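Local atomic coordinates of 4-hydroxy-tetrahydrodipicolinate synthase (Aquifex aeolicus, PDB entry 2EHH), a protein that probably catalyses the condensation of pyruvate with L-aspartate semialdehyde to 4-hydroxy-tetrahydrodipicolinate, a step of lysine biosynthesis. Residues V140-S152 / R169-F181. Numbering follows the deposited sequence.
Sequences VEISVDTMFKLAS and RISEIVKRLGESF
The backbone oxygen Ile142 O is held by the end of the Arg169 guanidinium, with NH1 and NH2 each donating to it at 3.0 Å. Both bonds are bent, near 140° at the hydrogen, as expected when two nitrogens share one acceptor, and the oxygen stays in the guanidinium plane. Arg169 gets there with CG anti to the backbone nitrogen and the chain extended to NE. Glu141 lays its carboxylate over one face of that guanidinium, the two planes only 8° apart. Its OE1 is 3.5 Å from Arg169 NE, a pairing of charges with no N-H aimed at the oxygen; NE is salt-bridged to Glu162, and Glu141 OE1 takes a hydrogen bond from Asn133. With an alanine in place of Arg169, Ile142 O would probably lose the two N-H groups that grip it, and the carboxylates of Glu141 and Glu162 would lose their shared positive partner.

In this TIM barrel, helices 144-153 and 167-177 are neighbours on the outside, flanking strand 157-162; their short segments run 31° apart with axes 10.1 Å from each other. Val144 fits as a knob among Arg169, Glu172, Ile173 and Arg176, its CG2 4.0 Å from Ile173 CG1. Leu177 in turn sits among Val144, Met147, Phe148 and Ala151, while its CD2 also lies over the centre of the Phe181 ring. Met147 is bent at its last torsion, bringing CE within 3.9 Å of Ile173 CD1 and near Phe181 CZ.

On the outer side Arg176 forms a salt bridge with Asp145, whose OD1 accepts from NH2 at 2.7 Å and from NH1 at 2.9 Å. Here the carboxylate stands steeply inclined to the guanidinium, unlike the flat stack at Glu141.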
# COMPACT_ATOMS: atom_id res chain seq x y z
N VAL A 140 10.38 -6.72 3.12
CA VAL A 140 10.53 -7.75 2.08
C VAL A 140 9.80 -8.98 2.60
O VAL A 140 9.59 -9.12 3.80
CB VAL A 140 12.02 -8.12 1.82
CG1 VAL A 140 12.55 -9.02 2.93
CG2 VAL A 140 12.14 -8.82 0.46
N GLU A 141 9.39 -9.88 1.70
CA GLU A 141 8.69 -11.08 2.13
C GLU A 141 9.23 -12.33 1.44
O GLU A 141 9.52 -12.32 0.25
CB GLU A 141 7.19 -10.96 1.86
CG GLU A 141 6.40 -12.26 2.09
CD GLU A 141 4.90 -12.02 2.22
OE1 GLU A 141 4.37 -12.10 3.36
OE2 GLU A 141 4.25 -11.74 1.19
N ILE A 142 9.39 -13.40 2.22
CA ILE A 142 9.88 -14.65 1.66
C ILE A 142 8.65 -15.33 1.05
O ILE A 142 7.65 -15.56 1.73
CB ILE A 142 10.52 -15.52 2.76
CG1 ILE A 142 11.14 -16.77 2.14
CG2 ILE A 142 9.49 -15.86 3.84
CD1 ILE A 142 12.05 -17.55 3.10
N SER A 143 8.72 -15.62 -0.24
CA SER A 143 7.59 -16.24 -0.94
C SER A 143 7.35 -17.66 -0.48
O SER A 143 8.24 -18.32 0.07
CB SER A 143 7.84 -16.25 -2.45
OG SER A 143 8.78 -17.26 -2.78
N VAL A 144 6.14 -18.16 -0.72
CA VAL A 144 5.83 -19.52 -0.33
C VAL A 144 6.67 -20.47 -1.19
O VAL A 144 7.09 -21.53 -0.72
CB VAL A 144 4.32 -19.81 -0.50
CG1 VAL A 144 4.01 -21.25 -0.10
CG2 VAL A 144 3.51 -18.84 0.38
N ASP A 145 6.92 -20.08 -2.43
CA ASP A 145 7.76 -20.90 -3.32
C ASP A 145 9.12 -21.11 -2.64
O ASP A 145 9.62 -22.23 -2.58
CB ASP A 145 8.00 -20.20 -4.66
CG ASP A 145 6.84 -20.37 -5.64
OD1 ASP A 145 5.93 -21.17 -5.36
OD2 ASP A 145 6.86 -19.72 -6.70
N THR A 146 9.71 -20.03 -2.15
CA THR A 146 11.01 -20.11 -1.49
C THR A 146 10.93 -20.95 -0.22
O THR A 146 11.79 -21.79 0.02
CB THR A 146 11.54 -18.70 -1.15
OG1 THR A 146 11.70 -17.95 -2.35
CG2 THR A 146 12.89 -18.78 -0.43
N MET A 147 9.88 -20.73 0.58
CA MET A 147 9.70 -21.50 1.81
C MET A 147 9.58 -22.98 1.48
O MET A 147 10.15 -23.83 2.16
CB MET A 147 8.45 -21.04 2.55
CG MET A 147 8.52 -19.62 3.09
SD MET A 147 6.98 -19.09 3.83
CE MET A 147 6.98 -20.05 5.33
N PHE A 148 8.83 -23.28 0.43
CA PHE A 148 8.63 -24.66 0.00
C PHE A 148 9.96 -25.32 -0.35
O PHE A 148 10.26 -26.43 0.08
CB PHE A 148 7.71 -24.69 -1.22
CG PHE A 148 7.50 -26.06 -1.79
CD1 PHE A 148 6.73 -27.00 -1.12
CD2 PHE A 148 8.09 -26.41 -3.00
CE1 PHE A 148 6.54 -28.27 -1.65
CE2 PHE A 148 7.91 -27.68 -3.54
CZ PHE A 148 7.13 -28.61 -2.86
N LYS A 149 10.76 -24.61 -1.15
CA LYS A 149 12.06 -25.10 -1.57
C LYS A 149 12.96 -25.31 -0.35
O LYS A 149 13.69 -26.30 -0.28
CB LYS A 149 12.71 -24.09 -2.53
CG LYS A 149 14.03 -24.54 -3.14
CD LYS A 149 14.57 -23.48 -4.10
CE LYS A 149 15.94 -23.84 -4.65
NZ LYS A 149 15.92 -25.02 -5.54
N LEU A 150 12.89 -24.39 0.60
CA LEU A 150 13.70 -24.48 1.81
C LEU A 150 13.32 -25.64 2.73
O LEU A 150 14.18 -26.38 3.20
CB LEU A 150 13.61 -23.17 2.60
CG LEU A 150 14.49 -22.03 2.10
CD1 LEU A 150 14.10 -20.72 2.78
CD2 LEU A 150 15.95 -22.38 2.40
N ALA A 151 12.02 -25.78 2.98
CA ALA A 151 11.54 -26.84 3.86
C ALA A 151 11.76 -28.21 3.23
O ALA A 151 11.91 -29.22 3.93
CB ALA A 151 10.06 -26.63 4.17
N SER A 152 11.77 -28.25 1.90
CA SER A 152 11.97 -29.51 1.18
C SER A 152 13.43 -29.94 1.17
O SER A 152 13.73 -31.13 1.28
CB SER A 152 11.46 -29.38 -0.26
OG SER A 152 10.06 -29.17 -0.29
N ARG A 169 -2.15 -16.34 2.67
CA ARG A 169 -0.77 -16.80 2.69
C ARG A 169 -0.67 -17.99 3.64
O ARG A 169 0.02 -18.97 3.35
CB ARG A 169 0.16 -15.68 3.15
CG ARG A 169 1.62 -16.10 3.32
CD ARG A 169 2.46 -14.94 3.83
NE ARG A 169 3.76 -15.38 4.32
CZ ARG A 169 4.81 -15.62 3.55
NH1 ARG A 169 4.73 -15.46 2.23
NH2 ARG A 169 5.95 -16.03 4.10
N ILE A 170 -1.38 -17.92 4.76
CA ILE A 170 -1.37 -19.01 5.72
C ILE A 170 -1.94 -20.27 5.03
O ILE A 170 -1.39 -21.37 5.15
CB ILE A 170 -2.21 -18.67 6.97
CG1 ILE A 170 -1.68 -17.38 7.62
CG2 ILE A 170 -2.18 -19.82 7.96
CD1 ILE A 170 -0.19 -17.41 7.96
N SER A 171 -3.05 -20.10 4.31
CA SER A 171 -3.66 -21.23 3.61
C SER A 171 -2.66 -21.86 2.66
O SER A 171 -2.51 -23.08 2.60
CB SER A 171 -4.89 -20.78 2.81
OG SER A 171 -5.99 -20.54 3.65
N GLU A 172 -1.97 -21.00 1.91
CA GLU A 172 -0.99 -21.46 0.94
C GLU A 172 0.14 -22.25 1.60
O GLU A 172 0.52 -23.31 1.11
CB GLU A 172 -0.42 -20.27 0.18
CG GLU A 172 0.16 -20.63 -1.18
CD GLU A 172 -0.90 -21.07 -2.18
OE1 GLU A 172 -1.83 -20.29 -2.46
OE2 GLU A 172 -0.79 -22.20 -2.70
N ILE A 173 0.67 -21.74 2.71
CA ILE A 173 1.74 -22.43 3.42
C ILE A 173 1.27 -23.78 3.96
O ILE A 173 1.91 -24.80 3.74
CB ILE A 173 2.28 -21.58 4.59
CG1 ILE A 173 2.85 -20.26 4.06
CG2 ILE A 173 3.35 -22.35 5.35
CD1 ILE A 173 3.16 -19.24 5.14
N VAL A 174 0.14 -23.78 4.67
CA VAL A 174 -0.40 -25.02 5.23
C VAL A 174 -0.63 -26.06 4.13
O VAL A 174 -0.25 -27.23 4.27
CB VAL A 174 -1.72 -24.76 5.97
CG1 VAL A 174 -2.38 -26.09 6.34
CG2 VAL A 174 -1.46 -23.93 7.22
N LYS A 175 -1.23 -25.63 3.03
CA LYS A 175 -1.52 -26.53 1.92
C LYS A 175 -0.29 -27.05 1.19
O LYS A 175 -0.17 -28.25 0.95
CB LYS A 175 -2.45 -25.85 0.92
CG LYS A 175 -2.82 -26.72 -0.28
CD LYS A 175 -3.77 -26.00 -1.22
CE LYS A 175 -4.11 -26.87 -2.43
NZ LYS A 175 -4.74 -28.15 -2.03
N ARG A 176 0.63 -26.16 0.86
CA ARG A 176 1.83 -26.56 0.13
C ARG A 176 2.96 -27.21 0.91
O ARG A 176 3.54 -28.19 0.44
CB ARG A 176 2.39 -25.36 -0.65
CG ARG A 176 1.45 -24.82 -1.71
CD ARG A 176 2.11 -23.69 -2.46
NE ARG A 176 3.32 -24.14 -3.14
CZ ARG A 176 4.18 -23.34 -3.75
NH1 ARG A 176 5.25 -23.84 -4.34
NH2 ARG A 176 3.97 -22.02 -3.76
N LEU A 177 3.29 -26.70 2.10
CA LEU A 177 4.39 -27.28 2.87
C LEU A 177 4.05 -28.56 3.61
O LEU A 177 4.93 -29.30 4.03
CB LEU A 177 4.99 -26.26 3.85
CG LEU A 177 6.04 -25.35 3.20
CD1 LEU A 177 5.40 -24.54 2.08
CD2 LEU A 177 6.67 -24.44 4.25
N GLY A 178 2.76 -28.83 3.76
CA GLY A 178 2.38 -30.06 4.43
C GLY A 178 2.52 -30.15 5.93
O GLY A 178 3.12 -29.30 6.59
N GLU A 179 1.98 -31.25 6.45
CA GLU A 179 1.92 -31.55 7.88
C GLU A 179 3.19 -31.57 8.73
O GLU A 179 3.10 -31.34 9.94
CB GLU A 179 1.18 -32.88 8.06
CG GLU A 179 -0.17 -32.86 7.35
CD GLU A 179 -0.92 -34.19 7.38
OE1 GLU A 179 -0.29 -35.23 7.66
OE2 GLU A 179 -2.14 -34.19 7.10
N SER A 180 4.36 -31.83 8.15
CA SER A 180 5.57 -31.85 8.96
C SER A 180 6.04 -30.44 9.27
O SER A 180 6.93 -30.24 10.09
CB SER A 180 6.67 -32.64 8.25
OG SER A 180 7.02 -32.04 7.01
N PHE A 181 5.44 -29.45 8.60
CA PHE A 181 5.81 -28.05 8.80
C PHE A 181 4.83 -27.40 9.76
O PHE A 181 3.65 -27.73 9.77
CB PHE A 181 5.78 -27.32 7.46
CG PHE A 181 6.44 -25.98 7.48
CD1 PHE A 181 7.82 -25.87 7.41
CD2 PHE A 181 5.67 -24.82 7.58
CE1 PHE A 181 8.44 -24.62 7.43
CE2 PHE A 181 6.29 -23.56 7.60
CZ PHE A 181 7.67 -23.47 7.52